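Local structure of peptidase M3B, oligoendopeptidase F (2QR4) at residues 101-106 with 122-127; 265-270 with 431-436; 471-476 with 480-485. The protein probably hydrolyses peptide bonds in short peptides, acting as a zinc-dependent M3-family oligoendopeptidase of a largely helical fold. All coordinates share one frame; numbering follows the deposited sequence.

How the contacts relate
Three pieces of one helical peptidase illustrate a common principle: van der Waals packing, rather than hydrogen bonding, joins neighbouring segments. Contact 1 stands apart, in the Oligopeptidase F range. Its centre is about 48 Å from that of contact 2 and about 50 Å from that of contact 3, on the opposite side of the chain's centre. Contacts 2 and 3 both belong to the peptidase M3 range, have centres about 14 Å apart and touch, chiefly where Met267 and Lys433 pack on Tyr476 and Met267 also packs on Val480. None of the three includes the HEXXH sequence on helix 361-379, which in this family typically supplies two of the zinc ligands and the catalytic glutamate.

Contact 1. Residues 101-106 with 122-127; sequences DQIWQY and QIVDNR
Ile103 and Val124 form the closest meeting of these two segments, methyl against methyl, with Ile103 CD1 3.7 Å from Val124 CG2. The two side chains run side by side in opposed senses, each setting out from its own backbone toward the other. Ile103 reaches so far because its chain is extended from CA to CD1 (chi2 -179°). Val124, branched at CB, offers CG2, the methyl beside its backbone N. Val124 CG2 also meets the Trp104 indole, obliquely and more loosely, 4.5 Å from Trp104 CZ2. Trp104 does not start out toward Val124, but the far, six-membered end of its ring system swings closer. One valine methyl thus serves two neighbours of the other helix, while the backbones stay well apart, with 9.1 Å between the CA atoms of Ile103 and Val124.

The arrangement is a helix-loop-helix: helices 100-109 and 117-124 follow one another in the chain and pack side by side within the Oligopeptidase F region. Ile103 and Trp104 continue onto helix 117-124 through Ile120 and Gln121 respectively, and Ile103 also rests on Ile95 of helix 91-95.

Backbone bonding belongs to each segment separately. From Val124 to Arg127 the chain makes a type I beta turn, spanned by a weak 3.5 Å bond from Arg127 N to Val124 O; overlapping it, Asn126 N bonds to Ile123 O at 2.9 Å.

Charge enters at the side of this packing. Arg127 extends from the turn toward the start of helix 100-109, where NH2 forms a salt bridge with Asp100 OD1 and NH1 bonds to Leu96 O. Two different nitrogens with separate partners restrict how the guanidinium can rotate.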
loop_
_atom_site.group_PDB
_atom_site.type_symbol
_atom_site.label_atom_id
_atom_site.label_comp_id
_atom_site.label_asym_id
_atom_site.label_seq_id
_atom_site.Cartn_x
_atom_site.Cartn_y
_atom_site.Cartn_z
ATOM N N ASP A 101 27.435 32.002 -3.097
ATOM C CA ASP A 101 28.750 32.590 -2.820
ATOM C C ASP A 101 29.127 32.635 -1.344
ATOM O O ASP A 101 30.311 32.705 -1.009
ATOM C CB ASP A 101 28.973 33.954 -3.514
ATOM C CG ASP A 101 27.706 34.538 -4.121
ATOM O OD1 ASP A 101 27.801 35.676 -4.639
ATOM O OD2 ASP A 101 26.629 33.875 -4.095
ATOM N N GLN A 102 28.135 32.596 -0.457
ATOM C CA GLN A 102 28.413 32.456 0.977
ATOM C C GLN A 102 28.942 31.052 1.261
ATOM O O GLN A 102 29.806 30.855 2.112
ATOM C CB GLN A 102 27.152 32.677 1.806
ATOM C CG GLN A 102 26.794 34.121 2.102
ATOM C CD GLN A 102 25.422 34.222 2.748
ATOM O OE1 GLN A 102 24.400 33.919 2.118
ATOM N NE2 GLN A 102 25.393 34.615 4.019
ATOM N N ILE A 103 28.396 30.082 0.539
ATOM C CA ILE A 103 28.764 28.684 0.701
ATOM C C ILE A 103 30.219 28.438 0.302
ATOM O O ILE A 103 30.983 27.889 1.092
ATOM C CB ILE A 103 27.802 27.769 -0.084
ATOM C CG1 ILE A 103 26.393 27.863 0.505
ATOM C CG2 ILE A 103 28.266 26.336 -0.057
ATOM C CD1 ILE A 103 25.367 26.975 -0.186
ATOM N N TRP A 104 30.618 28.863 -0.898
ATOM C CA TRP A 104 32.004 28.647 -1.336
ATOM C C TRP A 104 32.972 29.594 -0.622
ATOM O O TRP A 104 34.189 29.401 -0.655
ATOM C CB TRP A 104 32.160 28.732 -2.868
ATOM C CG TRP A 104 31.154 27.919 -3.610
ATOM C CD1 TRP A 104 30.209 28.383 -4.484
ATOM C CD2 TRP A 104 30.954 26.499 -3.522
ATOM N NE1 TRP A 104 29.433 27.339 -4.947
ATOM C CE2 TRP A 104 29.870 26.173 -4.373
ATOM C CE3 TRP A 104 31.582 25.471 -2.805
ATOM C CZ2 TRP A 104 29.411 24.867 -4.534
ATOM C CZ3 TRP A 104 31.114 24.166 -2.963
ATOM C CH2 TRP A 104 30.043 23.881 -3.822
ATOM N N GLN A 105 32.421 30.603 0.044
ATOM C CA GLN A 105 33.229 31.487 0.877
ATOM C C GLN A 105 33.657 30.743 2.144
ATOM O O GLN A 105 34.759 30.953 2.663
ATOM C CB GLN A 105 32.457 32.765 1.218
ATOM C CG GLN A 105 33.279 33.838 1.922
ATOM C CD GLN A 105 34.683 33.973 1.357
ATOM O OE1 GLN A 105 35.657 34.013 2.107
ATOM N NE2 GLN A 105 34.795 34.029 0.029
ATOM N N TYR A 106 32.776 29.867 2.629
ATOM C CA TYR A 106 33.072 28.999 3.765
ATOM C C TYR A 106 34.187 28.016 3.410
ATOM O O TYR A 106 35.004 27.655 4.254
ATOM C CB TYR A 106 31.832 28.194 4.154
ATOM C CG TYR A 106 30.818 28.887 5.039
ATOM C CD1 TYR A 106 31.146 30.015 5.788
ATOM C CD2 TYR A 106 29.531 28.369 5.161
ATOM C CE1 TYR A 106 30.199 30.624 6.614
ATOM C CE2 TYR A 106 28.586 28.965 5.981
ATOM C CZ TYR A 106 28.920 30.084 6.706
ATOM O OH TYR A 106 27.957 30.650 7.513
ATOM N N GLN A 122 25.866 19.051 -5.051
ATOM C CA GLN A 122 24.601 18.453 -5.468
ATOM C C GLN A 122 23.454 19.267 -4.937
ATOM O O GLN A 122 22.492 19.560 -5.657
ATOM C CB GLN A 122 24.464 17.018 -4.956
ATOM C CG GLN A 122 24.863 15.950 -5.954
ATOM C CD GLN A 122 26.232 16.196 -6.569
ATOM O OE1 GLN A 122 26.467 17.219 -7.219
ATOM N NE2 GLN A 122 27.138 15.246 -6.379
ATOM N N ILE A 123 23.563 19.630 -3.665
ATOM C CA ILE A 123 22.499 20.360 -3.004
ATOM C C ILE A 123 22.267 21.698 -3.679
ATOM O O ILE A 123 21.130 22.021 -4.010
ATOM C CB ILE A 123 22.776 20.541 -1.517
ATOM C CG1 ILE A 123 22.779 19.168 -0.836
ATOM C CG2 ILE A 123 21.723 21.451 -0.905
ATOM C CD1 ILE A 123 23.316 19.190 0.538
ATOM N N VAL A 124 23.351 22.444 -3.903
ATOM C CA VAL A 124 23.311 23.739 -4.587
ATOM C C VAL A 124 22.735 23.630 -6.000
ATOM O O VAL A 124 21.993 24.507 -6.454
ATOM C CB VAL A 124 24.721 24.384 -4.643
ATOM C CG1 VAL A 124 24.784 25.519 -5.674
ATOM C CG2 VAL A 124 25.132 24.883 -3.262
ATOM N N ASP A 125 23.070 22.544 -6.688
ATOM C CA ASP A 125 22.594 22.327 -8.049
ATOM C C ASP A 125 21.141 21.868 -8.059
ATOM O O ASP A 125 20.537 21.722 -9.112
ATOM C CB ASP A 125 23.442 21.261 -8.751
ATOM C CG ASP A 125 24.813 21.757 -9.138
ATOM O OD1 ASP A 125 25.681 20.897 -9.381
ATOM O OD2 ASP A 125 25.029 22.989 -9.202
ATOM N N ASN A 126 20.585 21.633 -6.882
ATOM C CA ASN A 126 19.271 21.026 -6.769
ATOM C C ASN A 126 18.334 21.994 -6.061
ATOM O O ASN A 126 17.265 21.625 -5.575
ATOM C CB ASN A 126 19.400 19.742 -5.963
ATOM C CG ASN A 126 18.466 18.673 -6.423
ATOM O OD1 ASN A 126 17.990 17.872 -5.619
ATOM N ND2 ASN A 126 18.193 18.636 -7.724
ATOM N N ARG A 127 18.776 23.242 -6.013
ATOM C CA ARG A 127 18.059 24.343 -5.391
ATOM C C ARG A 127 16.575 24.336 -5.723
ATOM O O ARG A 127 15.731 24.565 -4.851
ATOM C CB ARG A 127 18.688 25.654 -5.875
ATOM C CG ARG A 127 18.381 26.873 -5.037
ATOM C CD ARG A 127 19.229 28.065 -5.473
ATOM N NE ARG A 127 20.523 28.173 -4.784
ATOM C CZ ARG A 127 20.664 28.480 -3.495
ATOM N NH1 ARG A 127 19.600 28.664 -2.723
ATOM N NH2 ARG A 127 21.866 28.586 -2.960
#

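Contact 2. Residues 265-270 with 431-436; sequences RYMELR and GFKGTV
In both Tyr266 and Lys433 the CG atom stands anti to the backbone N (chi1 165° in Lys433), which sends the two side chains into the gap between helices 260-274 and 418-454, where they lie roughly perpendicular. Lys433 CB comes to the edge of the tyrosine ring, near its plane, 4.2 Å from Tyr266 CE2. Farther out, the lysine bends at chi3 (110°) and again at chi4, so that its end leads away from helix 260-274 although its base points toward it. On the way, it passes the methyl of Met267, modelled as selenomethionine, with 4.1 Å between Lys433 CD and Met267 CE. Met267 is itself folded at chi2 and chi3, and this brings its end nearer than its starting direction would suggest.

This is packing between helices distant in sequence, inside the helical body of the M3 peptidase. The backbones are 8.8 Å apart at the CA atoms of Tyr266 and Lys433. Helix 418-454 widens to a pi-type turn at 433-436. Two residues before that turn begins, Gly431 O accepts twice, from Thr435 N at 3.0 Å and from Thr435 OG1 at 2.9 Å, the hydroxyl approaching at a C=O...O angle of 147° and tilted from the carbonyl plane. The hydroxyl is thereby bound back to its own helix.

All three touching residues are buried, yet the lysine contributes methylene groups rather than its amine. Cohesion here therefore probably depends on apolar fit along the aliphatic stem, with the ammonium charge carried past the two side chains toward Tyr476.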
loop_
_atom_site.group_PDB
_atom_site.type_symbol
_atom_site.label_atom_id
_atom_site.label_comp_id
_atom_site.label_asym_id
_atom_site.label_seq_id
_atom_site.Cartn_x
_atom_site.Cartn_y
_atom_site.Cartn_z
ATOM N N ARG A 265 13.611 -11.725 -36.011
ATOM C CA ARG A 265 14.428 -12.693 -36.733
ATOM C C ARG A 265 15.025 -13.767 -35.823
ATOM O O ARG A 265 15.046 -14.943 -36.185
ATOM C CB ARG A 265 15.570 -11.983 -37.446
ATOM C CG ARG A 265 15.379 -11.791 -38.912
ATOM C CD ARG A 265 16.607 -12.331 -39.637
ATOM N NE ARG A 265 17.652 -11.333 -39.788
ATOM C CZ ARG A 265 18.875 -11.623 -40.206
ATOM N NH1 ARG A 265 19.196 -12.876 -40.480
ATOM N NH2 ARG A 265 19.782 -10.670 -40.332
ATOM N N TYR A 266 15.529 -13.355 -34.659
ATOM C CA TYR A 266 16.120 -14.300 -33.710
ATOM C C TYR A 266 15.057 -15.289 -33.222
ATOM O O TYR A 266 15.333 -16.472 -33.019
ATOM C CB TYR A 266 16.757 -13.548 -32.539
ATOM C CG TYR A 266 17.498 -14.424 -31.560
ATOM C CD1 TYR A 266 18.251 -15.498 -31.997
ATOM C CD2 TYR A 266 17.471 -14.156 -30.200
ATOM C CE1 TYR A 266 18.937 -16.296 -31.118
ATOM C CE2 TYR A 266 18.156 -14.950 -29.308
ATOM C CZ TYR A 266 18.891 -16.023 -29.775
ATOM O OH TYR A 266 19.607 -16.820 -28.904
HETATM N N MSE A 267 13.828 -14.803 -33.080
HETATM C CA MSE A 267 12.709 -15.655 -32.684
HETATM C C MSE A 267 12.325 -16.659 -33.791
HETATM O O MSE A 267 12.067 -17.825 -33.500
HETATM C CB MSE A 267 11.522 -14.804 -32.240
HETATM C CG MSE A 267 11.815 -13.975 -30.985
HETATM SE SE MSE A 267 12.261 -15.025 -29.359
HETATM C CE MSE A 267 14.205 -15.157 -29.529
ATOM N N GLU A 268 12.335 -16.233 -35.053
ATOM C CA GLU A 268 12.157 -17.179 -36.155
ATOM C C GLU A 268 13.194 -18.294 -36.073
ATOM O O GLU A 268 12.876 -19.474 -36.277
ATOM C CB GLU A 268 12.244 -16.496 -37.531
ATOM C CG GLU A 268 11.230 -15.362 -37.748
ATOM C CD GLU A 268 9.792 -15.841 -38.068
ATOM O OE1 GLU A 268 9.522 -17.070 -38.166
ATOM O OE2 GLU A 268 8.921 -14.955 -38.222
ATOM N N LEU A 269 14.435 -17.923 -35.773
ATOM C CA LEU A 269 15.512 -18.911 -35.737
ATOM C C LEU A 269 15.262 -19.898 -34.609
ATOM O O LEU A 269 15.355 -21.111 -34.798
ATOM C CB LEU A 269 16.871 -18.241 -35.575
ATOM C CG LEU A 269 18.046 -19.186 -35.394
ATOM C CD1 LEU A 269 18.140 -20.123 -36.579
ATOM C CD2 LEU A 269 19.310 -18.362 -35.242
ATOM N N ARG A 270 14.922 -19.383 -33.436
ATOM C CA ARG A 270 14.570 -20.275 -32.336
ATOM C C ARG A 270 13.383 -21.214 -32.675
ATOM O O ARG A 270 13.378 -22.382 -32.291
ATOM C CB ARG A 270 14.333 -19.468 -31.066
ATOM C CG ARG A 270 13.631 -20.213 -29.950
ATOM C CD ARG A 270 13.608 -19.362 -28.672
ATOM N NE ARG A 270 14.929 -19.295 -28.046
ATOM C CZ ARG A 270 15.350 -20.147 -27.116
ATOM N NH1 ARG A 270 16.557 -20.015 -26.609
ATOM N NH2 ARG A 270 14.560 -21.133 -26.688
ATOM N N GLY A 431 22.111 -13.671 -24.308
ATOM C CA GLY A 431 22.383 -12.642 -23.309
ATOM C C GLY A 431 21.903 -11.286 -23.799
ATOM O O GLY A 431 21.351 -10.501 -23.029
ATOM N N PHE A 432 22.102 -11.016 -25.092
ATOM C CA PHE A 432 21.654 -9.765 -25.708
ATOM C C PHE A 432 20.112 -9.676 -25.670
ATOM O O PHE A 432 19.553 -8.643 -25.314
ATOM C CB PHE A 432 22.189 -9.702 -27.145
ATOM C CG PHE A 432 22.129 -8.331 -27.791
ATOM C CD1 PHE A 432 20.917 -7.718 -28.063
ATOM C CD2 PHE A 432 23.293 -7.699 -28.202
ATOM C CE1 PHE A 432 20.865 -6.485 -28.690
ATOM C CE2 PHE A 432 23.255 -6.472 -28.831
ATOM C CZ PHE A 432 22.039 -5.860 -29.073
ATOM N N LYS A 433 19.417 -10.761 -26.007
ATOM C CA LYS A 433 17.958 -10.745 -25.918
ATOM C C LYS A 433 17.466 -10.348 -24.505
ATOM O O LYS A 433 16.519 -9.568 -24.358
ATOM C CB LYS A 433 17.338 -12.090 -26.355
ATOM C CG LYS A 433 15.846 -12.268 -25.944
ATOM C CD LYS A 433 15.440 -13.742 -25.831
ATOM C CE LYS A 433 15.183 -14.198 -24.382
ATOM N NZ LYS A 433 13.901 -13.655 -23.775
ATOM N N GLY A 434 18.094 -10.889 -23.472
ATOM C CA GLY A 434 17.626 -10.639 -22.107
ATOM C C GLY A 434 18.030 -9.284 -21.541
ATOM O O GLY A 434 17.284 -8.670 -20.777
ATOM N N THR A 435 19.209 -8.805 -21.911
ATOM C CA THR A 435 19.745 -7.627 -21.272
ATOM C C THR A 435 19.423 -6.347 -22.040
ATOM O O THR A 435 19.271 -5.291 -21.434
ATOM C CB THR A 435 21.237 -7.765 -21.068
ATOM O OG1 THR A 435 21.488 -9.063 -20.534
ATOM C CG2 THR A 435 21.756 -6.714 -20.092
ATOM N N VAL A 436 19.306 -6.413 -23.363
ATOM C CA VAL A 436 18.862 -5.199 -24.049
ATOM C C VAL A 436 17.378 -5.157 -24.386
ATOM O O VAL A 436 16.691 -4.240 -23.948
ATOM C CB VAL A 436 19.792 -4.724 -25.194
ATOM C CG1 VAL A 436 20.718 -5.806 -25.627
ATOM C CG2 VAL A 436 19.001 -4.129 -26.346
#

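Contact 3. Residues 471-476 with 480-485; sequences LNAKYY and VEEDPE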
loop_
_atom_site.group_PDB
_atom_site.type_symbol
_atom_site.label_atom_id
_atom_site.label_comp_id
_atom_site.label_asym_id
_atom_site.label_seq_id
_atom_site.Cartn_x
_atom_site.Cartn_y
_atom_site.Cartn_z
ATOM N N LEU A 471 2.609 -4.531 -26.039
ATOM C CA LEU A 471 4.026 -4.185 -26.054
ATOM C C LEU A 471 4.835 -5.461 -26.260
ATOM O O LEU A 471 5.815 -5.482 -27.007
ATOM C CB LEU A 471 4.418 -3.503 -24.735
ATOM C CG LEU A 471 5.843 -2.980 -24.553
ATOM C CD1 LEU A 471 6.112 -1.804 -25.462
ATOM C CD2 LEU A 471 6.079 -2.579 -23.104
ATOM N N ASN A 472 4.397 -6.538 -25.621
ATOM C CA ASN A 472 5.082 -7.813 -25.764
ATOM C C ASN A 472 5.077 -8.296 -27.215
ATOM O O ASN A 472 6.096 -8.767 -27.722
ATOM C CB ASN A 472 4.461 -8.871 -24.851
ATOM C CG ASN A 472 5.424 -10.009 -24.547
ATOM O OD1 ASN A 472 6.368 -9.858 -23.780
ATOM N ND2 ASN A 472 5.183 -11.151 -25.148
ATOM N N ALA A 473 3.933 -8.154 -27.878
ATOM C CA ALA A 473 3.758 -8.618 -29.255
ATOM C C ALA A 473 4.583 -7.769 -30.202
ATOM O O ALA A 473 5.136 -8.283 -31.172
ATOM C CB ALA A 473 2.266 -8.578 -29.656
ATOM N N LYS A 474 4.658 -6.468 -29.912
ATOM C CA LYS A 474 5.485 -5.539 -30.684
ATOM C C LYS A 474 6.954 -5.964 -30.605
ATOM O O LYS A 474 7.667 -5.968 -31.604
ATOM C CB LYS A 474 5.336 -4.109 -30.136
ATOM C CG LYS A 474 6.111 -3.033 -30.922
ATOM C CD LYS A 474 5.901 -1.595 -30.384
ATOM C CE LYS A 474 6.858 -1.304 -29.210
ATOM N NZ LYS A 474 6.912 0.144 -28.791
ATOM N N TYR A 475 7.399 -6.314 -29.402
ATOM C CA TYR A 475 8.766 -6.743 -29.204
ATOM C C TYR A 475 9.057 -8.107 -29.828
ATOM O O TYR A 475 10.004 -8.262 -30.572
ATOM C CB TYR A 475 9.120 -6.731 -27.721
ATOM C CG TYR A 475 9.683 -5.413 -27.273
ATOM C CD1 TYR A 475 8.878 -4.297 -27.206
ATOM C CD2 TYR A 475 11.036 -5.279 -26.940
ATOM C CE1 TYR A 475 9.382 -3.074 -26.815
ATOM C CE2 TYR A 475 11.551 -4.065 -26.537
ATOM C CZ TYR A 475 10.712 -2.961 -26.484
ATOM O OH TYR A 475 11.182 -1.731 -26.102
ATOM N N TYR A 476 8.226 -9.096 -29.573
ATOM C CA TYR A 476 8.573 -10.421 -30.044
ATOM C C TYR A 476 8.219 -10.713 -31.487
ATOM O O TYR A 476 8.841 -11.575 -32.105
ATOM C CB TYR A 476 8.028 -11.480 -29.095
ATOM C CG TYR A 476 8.844 -11.519 -27.822
ATOM C CD1 TYR A 476 10.060 -12.208 -27.765
ATOM C CD2 TYR A 476 8.435 -10.824 -26.697
ATOM C CE1 TYR A 476 10.808 -12.235 -26.594
ATOM C CE2 TYR A 476 9.184 -10.838 -25.536
ATOM C CZ TYR A 476 10.354 -11.552 -25.487
ATOM O OH TYR A 476 11.076 -11.554 -24.328
ATOM N N VAL A 480 6.359 -15.417 -32.437
ATOM C CA VAL A 480 5.969 -15.834 -31.099
ATOM C C VAL A 480 4.457 -15.699 -30.933
ATOM O O VAL A 480 3.900 -14.630 -31.161
ATOM C CB VAL A 480 6.706 -14.984 -30.034
ATOM C CG1 VAL A 480 6.229 -15.325 -28.615
ATOM C CG2 VAL A 480 8.208 -15.187 -30.159
ATOM N N GLU A 481 3.785 -16.781 -30.555
ATOM C CA GLU A 481 2.332 -16.732 -30.340
ATOM C C GLU A 481 1.980 -15.782 -29.204
ATOM O O GLU A 481 2.712 -15.696 -28.215
ATOM C CB GLU A 481 1.766 -18.122 -30.037
ATOM C CG GLU A 481 1.809 -19.068 -31.212
ATOM C CD GLU A 481 1.221 -18.456 -32.467
ATOM O OE1 GLU A 481 1.974 -18.307 -33.457
ATOM O OE2 GLU A 481 0.014 -18.118 -32.457
ATOM N N GLU A 482 0.867 -15.063 -29.353
ATOM C CA GLU A 482 0.368 -14.198 -28.279
ATOM C C GLU A 482 -0.310 -15.042 -27.203
ATOM O O GLU A 482 -1.503 -15.296 -27.275
ATOM C CB GLU A 482 -0.607 -13.139 -28.826
ATOM C CG GLU A 482 0.074 -12.047 -29.664
ATOM C CD GLU A 482 -0.906 -11.081 -30.331
ATOM O OE1 GLU A 482 -0.532 -10.460 -31.350
ATOM O OE2 GLU A 482 -2.044 -10.938 -29.842
ATOM N N ASP A 483 0.468 -15.501 -26.230
ATOM C CA ASP A 483 -0.067 -16.240 -25.094
ATOM C C ASP A 483 -0.883 -15.291 -24.219
ATOM O O ASP A 483 -0.403 -14.227 -23.844
ATOM C CB ASP A 483 1.077 -16.827 -24.261
ATOM C CG ASP A 483 1.863 -17.906 -25.007
ATOM O OD1 ASP A 483 1.252 -18.929 -25.404
ATOM O OD2 ASP A 483 3.099 -17.740 -25.164
ATOM N N PRO A 484 -2.125 -15.666 -23.895
ATOM C CA PRO A 484 -2.926 -14.807 -23.011
ATOM C C PRO A 484 -2.290 -14.636 -21.635
ATOM O O PRO A 484 -2.453 -13.593 -20.993
ATOM C CB PRO A 484 -4.283 -15.523 -22.898
ATOM C CG PRO A 484 -4.133 -16.846 -23.591
ATOM C CD PRO A 484 -2.834 -16.875 -24.359
ATOM N N GLU A 485 -1.541 -15.634 -21.193
ATOM C CA GLU A 485 -0.966 -15.583 -19.857
ATOM C C GLU A 485 0.010 -14.421 -19.707
ATOM O O GLU A 485 0.119 -13.821 -18.635
ATOM C CB GLU A 485 -0.284 -16.907 -19.530
ATOM C CG GLU A 485 -1.249 -18.093 -19.352
ATOM C CD GLU A 485 -1.613 -18.792 -20.649
ATOM O OE1 GLU A 485 -1.150 -18.374 -21.736
ATOM O OE2 GLU A 485 -2.361 -19.782 -20.573
#
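Val480 CG2 approaches the Tyr476 ring obliquely, neither face-on nor edge-on, and touches closest at Tyr476 CB; the ring's far end leads away from the loop, bordered by Leu284, Lys433 and Met267. The other flat group, the Glu482 carboxylate, has the Ala473 methyl above its plane, offset from the centre: Ala473 CB is 3.8 Å from Glu482 OE1 and 4.1 Å from Glu482 CD. Glu482 spans this distance because its chain is extended beyond CG (chi2 174°), running across the helix axis and bringing the carboxylate nearer the helix.

Here helix 461-476 ends and the chain doubles back along its last turn. CA atoms lie 6.1 Å apart at Tyr476 and Val480, and 6.6 Å apart at Ala473 and Glu482. The returning segment bends in an inverse gamma turn centred on Glu482, its Asp483 N bonded weakly to Glu481 O at 3.0 Å.

Val480 CG2 lies 3.9 Å from Tyr476 CB, with Val480 CB equally near it, so the valine seats its branch point on the tyrosine stem. Past this apolar pair, Asp483 fixes the loop to a neighbouring one: OD1 bonds to His280 ND1 and OD2 to Met281 N.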